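Local coordinates for protein lantibiotic dehydratase (Microbispora corallina, PDB 5EHK) that probably dehydrates serine and threonine residues of the NAI-107 precursor peptide in a tRNA-dependent reaction during lantibiotic biosynthesis, at residues A[826-829]-A[830-833]; A[832-836]-A[837-841]. All coordinates share one frame; numbering follows the deposited sequence.

In the fold
Contact 1 comes first along the chain and contact 2 follows it directly. Both belong to the C-terminal part of the dehydratase. Strand 819-824 of an antiparallel sheet leads into helix 828-837. Contact 1 is the opening turn of that helix. Contact 2 is its far end, where the chain passes into helix 839-848. The two contacts share D832 and D833, and their centres are about 9 Å apart. They also touch directly, with V826 CG2 3.8 Å from F834 CG. Both lie on the same side of the chain's centre, more than 40 Å from it. Both reach the second subunit, so this short helix is part of the dimer interface.

Contact 1: A[826-829]-A[830-833]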
ATOM      1  N   VAL A 826     -12.290   6.681 -21.198  1.00  8.75           N
ATOM      2  CA  VAL A 826     -11.666   5.997 -22.299  1.00 10.71           C
ATOM      3  C   VAL A 826     -10.304   5.638 -21.767  1.00 11.88           C
ATOM      4  O   VAL A 826      -9.515   6.515 -21.480  1.00 13.79           O
ATOM      5  CB  VAL A 826     -11.516   6.963 -23.517  1.00 10.41           C
ATOM      6  CG1 VAL A 826     -10.813   6.289 -24.680  1.00  9.18           C
ATOM      7  CG2 VAL A 826     -12.874   7.509 -23.956  1.00  7.74           C
ATOM      8  N   PRO A 827     -10.041   4.345 -21.563  1.00 16.24           N
ATOM      9  CA  PRO A 827      -8.728   3.947 -21.061  1.00 15.88           C
ATOM     10  C   PRO A 827      -7.639   4.400 -22.003  1.00 14.12           C
ATOM     11  O   PRO A 827      -7.876   4.530 -23.204  1.00 13.01           O
ATOM     12  CB  PRO A 827      -8.806   2.423 -21.035  1.00 18.75           C
ATOM     13  CG  PRO A 827      -9.947   2.069 -21.892  1.00 16.85           C
ATOM     14  CD  PRO A 827     -10.918   3.185 -21.765  1.00 14.99           C
ATOM     15  N   ARG A 828      -6.451   4.606 -21.452  1.00 16.41           N
ATOM     16  CA  ARG A 828      -5.363   5.257 -22.170  1.00 17.21           C
ATOM     17  C   ARG A 828      -5.035   4.621 -23.520  1.00 13.82           C
ATOM     18  O   ARG A 828      -4.855   5.339 -24.503  1.00 16.20           O
ATOM     19  CB  ARG A 828      -4.123   5.332 -21.268  1.00 17.19           C
ATOM     20  CG  ARG A 828      -2.900   5.983 -21.889  1.00 18.34           C
ATOM     21  CD  ARG A 828      -3.213   7.337 -22.489  1.00 18.56           C
ATOM     22  NE  ARG A 828      -2.720   7.448 -23.865  1.00 14.98           N
ATOM     23  CZ  ARG A 828      -1.740   8.268 -24.214  1.00 17.91           C
ATOM     24  NH1 ARG A 828      -1.171   9.041 -23.290  1.00 18.04           N
ATOM     25  NH2 ARG A 828      -1.334   8.331 -25.472  1.00 18.34           N
ATOM     26  N   ARG A 829      -5.006   3.291 -23.576  1.00 18.80           N
ATOM     27  CA  ARG A 829      -4.670   2.547 -24.799  1.00 20.55           C
ATOM     28  C   ARG A 829      -5.636   2.864 -25.938  1.00 21.48           C
ATOM     29  O   ARG A 829      -5.246   2.840 -27.108  1.00 19.63           O
ATOM     30  CB  ARG A 829      -4.674   1.028 -24.550  1.00 17.09           C
ATOM     31  CG  ARG A 829      -3.476   0.486 -23.792  1.00 26.77           C
ATOM     32  CD  ARG A 829      -3.564  -1.022 -23.528  1.00 25.34           C
ATOM     33  NE  ARG A 829      -4.949  -1.431 -23.355  1.00 28.59           N
ATOM     34  CZ  ARG A 829      -5.624  -2.125 -24.272  1.00 44.18           C
ATOM     35  NH1 ARG A 829      -4.994  -2.524 -25.376  1.00 39.92           N
ATOM     36  NH2 ARG A 829      -6.911  -2.436 -24.086  1.00 41.78           N
ATOM     37  N   ASN A 830      -6.883   3.178 -25.580  1.00 19.82           N
ATOM     38  CA  ASN A 830      -7.940   3.463 -26.548  1.00 16.28           C
ATOM     39  C   ASN A 830      -8.080   4.935 -26.936  1.00 15.75           C
ATOM     40  O   ASN A 830      -8.819   5.267 -27.858  1.00 16.00           O
ATOM     41  CB  ASN A 830      -9.285   2.999 -25.986  1.00 22.04           C
ATOM     42  CG  ASN A 830      -9.346   1.491 -25.776  1.00 31.10           C
ATOM     43  OD1 ASN A 830      -8.325   0.792 -25.851  1.00 23.48           O
ATOM     44  ND2 ASN A 830     -10.557   0.983 -25.507  1.00 33.37           N
ATOM     45  N   GLN A 831      -7.364   5.815 -26.242  1.00 15.46           N
ATOM     46  CA  GLN A 831      -7.644   7.254 -26.292  1.00 14.28           C
ATOM     47  C   GLN A 831      -7.316   7.901 -27.643  1.00 13.51           C
ATOM     48  O   GLN A 831      -8.099   8.706 -28.170  1.00 12.06           O
ATOM     49  CB  GLN A 831      -6.949   7.983 -25.135  1.00 12.30           C
ATOM     50  CG  GLN A 831      -7.597   7.751 -23.778  1.00 12.05           C
ATOM     51  CD  GLN A 831      -6.821   8.355 -22.594  1.00 12.35           C
ATOM     52  OE1 GLN A 831      -5.814   9.019 -22.773  1.00 12.84           O
ATOM     53  NE2 GLN A 831      -7.294   8.107 -21.387  1.00 13.61           N
ATOM     54  N   ASP A 832      -6.153   7.580 -28.195  1.00 15.27           N
ATOM     55  CA  ASP A 832      -5.800   8.103 -29.517  1.00 13.04           C
ATOM     56  C   ASP A 832      -6.840   7.834 -30.603  1.00 13.06           C
ATOM     57  O   ASP A 832      -7.190   8.751 -31.336  1.00 14.86           O
ATOM     58  CB  ASP A 832      -4.437   7.599 -29.931  1.00 11.43           C
ATOM     59  CG  ASP A 832      -3.386   8.170 -29.080  1.00 10.06           C
ATOM     60  OD1 ASP A 832      -3.789   8.994 -28.263  1.00 11.06           O
ATOM     61  OD2 ASP A 832      -2.195   7.846 -29.208  1.00 14.79           O
ATOM     62  N   ASP A 833      -7.361   6.608 -30.680  1.00 12.37           N
ATOM     63  CA  ASP A 833      -8.456   6.305 -31.622  1.00 16.08           C
ATOM     64  C   ASP A 833      -9.720   7.096 -31.317  1.00 14.23           C
ATOM     65  O   ASP A 833     -10.364   7.613 -32.233  1.00 14.07           O
ATOM     66  CB  ASP A 833      -8.809   4.808 -31.670  1.00 14.46           C
ATOM     67  CG  ASP A 833      -7.902   4.021 -32.609  1.00 21.78           C
ATOM     68  OD1 ASP A 833      -7.276   4.655 -33.496  1.00 23.11           O
ATOM     69  OD2 ASP A 833      -7.787   2.781 -32.436  1.00 24.44           O
TER
HETATM   70  O   HOH W   1      -6.020   3.663 -29.640  1.00 18.62           O
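The amide of Q831 folds back onto V826 and donates NE2 to V826 O at 2.7 Å. The bond is nearly straight at hydrogen, 167°, and runs close to the direction of the carbonyl. V826 O lies in the plane of the amide. This side-chain tie belongs to the first turn of helix 828-837, just after strand 819-824. Q831 reaches the carbonyl with CG beside its own backbone N (chi1 -73°) and an extended chain beyond.

Two backbone bonds reach three residues back. N830 N donates to P827 O at 2.9 Å, and Q831 N donates to R828 O at 3.1 Å. A water carries the next link: it donates to R829 O at 2.8 Å and only weakly accepts from D833 N. The water thus loosely bridges R829 O and D833 N, four residues apart.

R828 crosses Q831 at about a right angle. Its chain bends at chi2 (52°), which sets CD against Q831 OE1. NE follows obliquely, 3.6 Å from Q831 OE1. The guanidinium and amide planes are almost parallel. A long and doubtful ion pair may link R828 NH2 to D832, whose stronger partner is R858. Q831 packs on Q865 and L867 of strand 864-872.

R829 and N830 lie side by side and point the same way. N830 OD1 sits over one face of the R829 guanidinium, toward its rim. The main partners of that guanidinium are D212 and D431 of the second subunit, so the turn is anchored across the dimer interface.

Packing completes the turn. P827 CG touches N830 ND2 at 3.8 Å, and V826 CG1 lies against Q831 CG at 3.6 Å.

Contact 2: A[832-836]-A[837-841]; sequences DDFLR and DQVPV
One face of the F834 ring carries Q838. Q838 CB stands over the ring centre, 3.6 Å from the centroid and 11° off the normal, which makes a CH-pi contact. The pair is four residues apart, at the junction where helix 828-837 gives way to helix 839-848. F834 holds its CG on the far side of CB from the backbone N (chi1 -168°), and this lays the ring beneath Q838. V839 CG2 meets the same ring obliquely, 3.7 Å from CD2. W893 of helix 875-895 also meets the ring, with the two planes nearly perpendicular.

The second flat group is the R836 guanidinium. D832 O lies over one face, offset toward the rim. D833 OD1 lies at the edge, in plane, and takes a 3.2 Å salt bridge from R836 NH2. R836 NH1 goes to L938 O of helix 920-942. D833 also bonds S230 of the second subunit. R942 pairs with both D833 and D837, and probably eases the closeness of these two carboxylates.

The backbone changes its step at this junction. D837 N still donates to D833 O at 3.0 Å, four residues back. F834 O then accepts twice, from Q838 N at 2.7 Å and from V839 N at 3.1 Å. The two donors come from opposite faces of its carbonyl plane. The second bond spans five residues, a pi-type turn wider than an alpha-helical one. P840 has no N-H to give, and its ring packs over the carbonyls of L835 and R836.

L835 and V839 run side by side toward strand 853-861, where L835 meets F856 and V839 meets W854. Their own meeting point is L835 CD2 against V839 CG2, at 3.8 Å.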
ATOM      1  N   ASP A 832      -6.153   7.580 -28.195  1.00 15.27           N
ATOM      2  CA  ASP A 832      -5.800   8.103 -29.517  1.00 13.04           C
ATOM      3  C   ASP A 832      -6.840   7.834 -30.603  1.00 13.06           C
ATOM      4  O   ASP A 832      -7.190   8.751 -31.336  1.00 14.86           O
ATOM      5  CB  ASP A 832      -4.437   7.599 -29.931  1.00 11.43           C
ATOM      6  CG  ASP A 832      -3.386   8.170 -29.080  1.00 10.06           C
ATOM      7  OD1 ASP A 832      -3.789   8.994 -28.263  1.00 11.06           O
ATOM      8  OD2 ASP A 832      -2.195   7.846 -29.208  1.00 14.79           O
ATOM      9  N   ASP A 833      -7.361   6.608 -30.680  1.00 12.37           N
ATOM     10  CA  ASP A 833      -8.456   6.305 -31.622  1.00 16.08           C
ATOM     11  C   ASP A 833      -9.720   7.096 -31.317  1.00 14.23           C
ATOM     12  O   ASP A 833     -10.364   7.613 -32.233  1.00 14.07           O
ATOM     13  CB  ASP A 833      -8.809   4.808 -31.670  1.00 14.46           C
ATOM     14  CG  ASP A 833      -7.902   4.021 -32.609  1.00 21.78           C
ATOM     15  OD1 ASP A 833      -7.276   4.655 -33.496  1.00 23.11           O
ATOM     16  OD2 ASP A 833      -7.787   2.781 -32.436  1.00 24.44           O
ATOM     17  N   PHE A 834     -10.064   7.192 -30.033  1.00 12.58           N
ATOM     18  CA  PHE A 834     -11.246   7.932 -29.619  1.00 11.66           C
ATOM     19  C   PHE A 834     -11.107   9.414 -30.040  1.00 12.65           C
ATOM     20  O   PHE A 834     -12.055  10.026 -30.538  1.00  9.14           O
ATOM     21  CB  PHE A 834     -11.475   7.781 -28.111  1.00 12.31           C
ATOM     22  CG  PHE A 834     -12.826   8.273 -27.655  1.00  9.61           C
ATOM     23  CD1 PHE A 834     -13.918   7.429 -27.683  1.00  5.92           C
ATOM     24  CD2 PHE A 834     -12.998   9.588 -27.249  1.00  7.54           C
ATOM     25  CE1 PHE A 834     -15.134   7.861 -27.301  1.00  6.39           C
ATOM     26  CE2 PHE A 834     -14.226  10.034 -26.871  1.00  9.75           C
ATOM     27  CZ  PHE A 834     -15.310   9.168 -26.898  1.00  8.00           C
ATOM     28  N   LEU A 835      -9.905   9.960 -29.836  1.00 11.54           N
ATOM     29  CA  LEU A 835      -9.555  11.310 -30.257  1.00 11.87           C
ATOM     30  C   LEU A 835      -9.611  11.525 -31.770  1.00 14.12           C
ATOM     31  O   LEU A 835     -10.043  12.584 -32.237  1.00 13.33           O
ATOM     32  CB  LEU A 835      -8.171  11.684 -29.736  1.00 11.63           C
ATOM     33  CG  LEU A 835      -8.051  11.916 -28.227  1.00 12.10           C
ATOM     34  CD1 LEU A 835      -6.595  11.963 -27.791  1.00  6.71           C
ATOM     35  CD2 LEU A 835      -8.805  13.194 -27.818  1.00  8.59           C
ATOM     36  N   ARG A 836      -9.162  10.535 -32.535  1.00 14.00           N
ATOM     37  CA  ARG A 836      -9.192  10.634 -33.997  1.00 13.58           C
ATOM     38  C   ARG A 836     -10.623  10.615 -34.548  1.00 17.24           C
ATOM     39  O   ARG A 836     -10.980  11.426 -35.402  1.00 17.80           O
ATOM     40  CB  ARG A 836      -8.334   9.527 -34.632  1.00 14.68           C
ATOM     41  CG  ARG A 836      -6.824   9.756 -34.467  1.00 18.77           C
ATOM     42  CD  ARG A 836      -5.967   8.782 -35.252  1.00 16.84           C
ATOM     43  NE  ARG A 836      -5.711   7.556 -34.505  1.00 21.01           N
ATOM     44  CZ  ARG A 836      -4.556   7.244 -33.926  1.00 19.33           C
ATOM     45  NH1 ARG A 836      -3.510   8.055 -34.031  1.00 15.96           N
ATOM     46  NH2 ARG A 836      -4.442   6.098 -33.261  1.00 19.14           N
ATOM     47  N   ASP A 837     -11.443   9.720 -34.004  1.00 14.17           N
ATOM     48  CA  ASP A 837     -12.739   9.400 -34.563  1.00 12.90           C
ATOM     49  C   ASP A 837     -13.966   9.959 -33.836  1.00 14.06           C
ATOM     50  O   ASP A 837     -14.930  10.342 -34.480  1.00 15.77           O
ATOM     51  CB  ASP A 837     -12.890   7.878 -34.621  1.00 17.34           C
ATOM     52  CG  ASP A 837     -11.813   7.206 -35.444  1.00 17.18           C
ATOM     53  OD1 ASP A 837     -11.259   7.823 -36.372  1.00 14.93           O
ATOM     54  OD2 ASP A 837     -11.536   6.032 -35.166  1.00 23.27           O
ATOM     55  N   GLN A 838     -13.951   9.976 -32.507  1.00 15.65           N
ATOM     56  CA  GLN A 838     -15.160  10.295 -31.732  1.00 13.44           C
ATOM     57  C   GLN A 838     -15.234  11.742 -31.224  1.00 14.94           C
ATOM     58  O   GLN A 838     -16.306  12.343 -31.233  1.00 14.46           O
ATOM     59  CB  GLN A 838     -15.350   9.323 -30.551  1.00 13.35           C
ATOM     60  CG  GLN A 838     -16.029   8.004 -30.902  1.00 13.97           C
ATOM     61  CD  GLN A 838     -15.135   7.050 -31.687  1.00 16.00           C
ATOM     62  OE1 GLN A 838     -13.978   6.803 -31.317  1.00 16.52           O
ATOM     63  NE2 GLN A 838     -15.667   6.515 -32.779  1.00 13.11           N
ATOM     64  N   VAL A 839     -14.116  12.276 -30.730  1.00 14.59           N
ATOM     65  CA  VAL A 839     -14.078  13.658 -30.246  1.00 15.85           C
ATOM     66  C   VAL A 839     -14.477  14.694 -31.355  1.00 14.73           C
ATOM     67  O   VAL A 839     -15.219  15.645 -31.080  1.00  8.52           O
ATOM     68  CB  VAL A 839     -12.732  13.973 -29.513  1.00 12.76           C
ATOM     69  CG1 VAL A 839     -12.650  15.452 -29.110  1.00 10.89           C
ATOM     70  CG2 VAL A 839     -12.621  13.115 -28.254  1.00  7.86           C
ATOM     71  N   PRO A 840     -14.024  14.474 -32.614  1.00 18.30           N
ATOM     72  CA  PRO A 840     -14.506  15.335 -33.699  1.00 17.94           C
ATOM     73  C   PRO A 840     -16.017  15.391 -33.762  1.00 20.02           C
ATOM     74  O   PRO A 840     -16.559  16.479 -33.989  1.00 19.35           O
ATOM     75  CB  PRO A 840     -13.963  14.652 -34.943  1.00 14.40           C
ATOM     76  CG  PRO A 840     -12.688  14.078 -34.483  1.00 14.13           C
ATOM     77  CD  PRO A 840     -12.946  13.584 -33.095  1.00 16.21           C
ATOM     78  N   VAL A 841     -16.689  14.264 -33.538  1.00 15.42           N
ATOM     79  CA  VAL A 841     -18.147  14.289 -33.537  1.00 15.87           C
ATOM     80  C   VAL A 841     -18.682  15.195 -32.425  1.00 11.89           C
ATOM     81  O   VAL A 841     -19.630  15.926 -32.608  1.00 13.63           O
ATOM     82  CB  VAL A 841     -18.737  12.888 -33.446  1.00 14.61           C
ATOM     83  CG1 VAL A 841     -20.235  12.950 -33.285  1.00 16.62           C
ATOM     84  CG2 VAL A 841     -18.373  12.106 -34.678  1.00 10.87           C
TER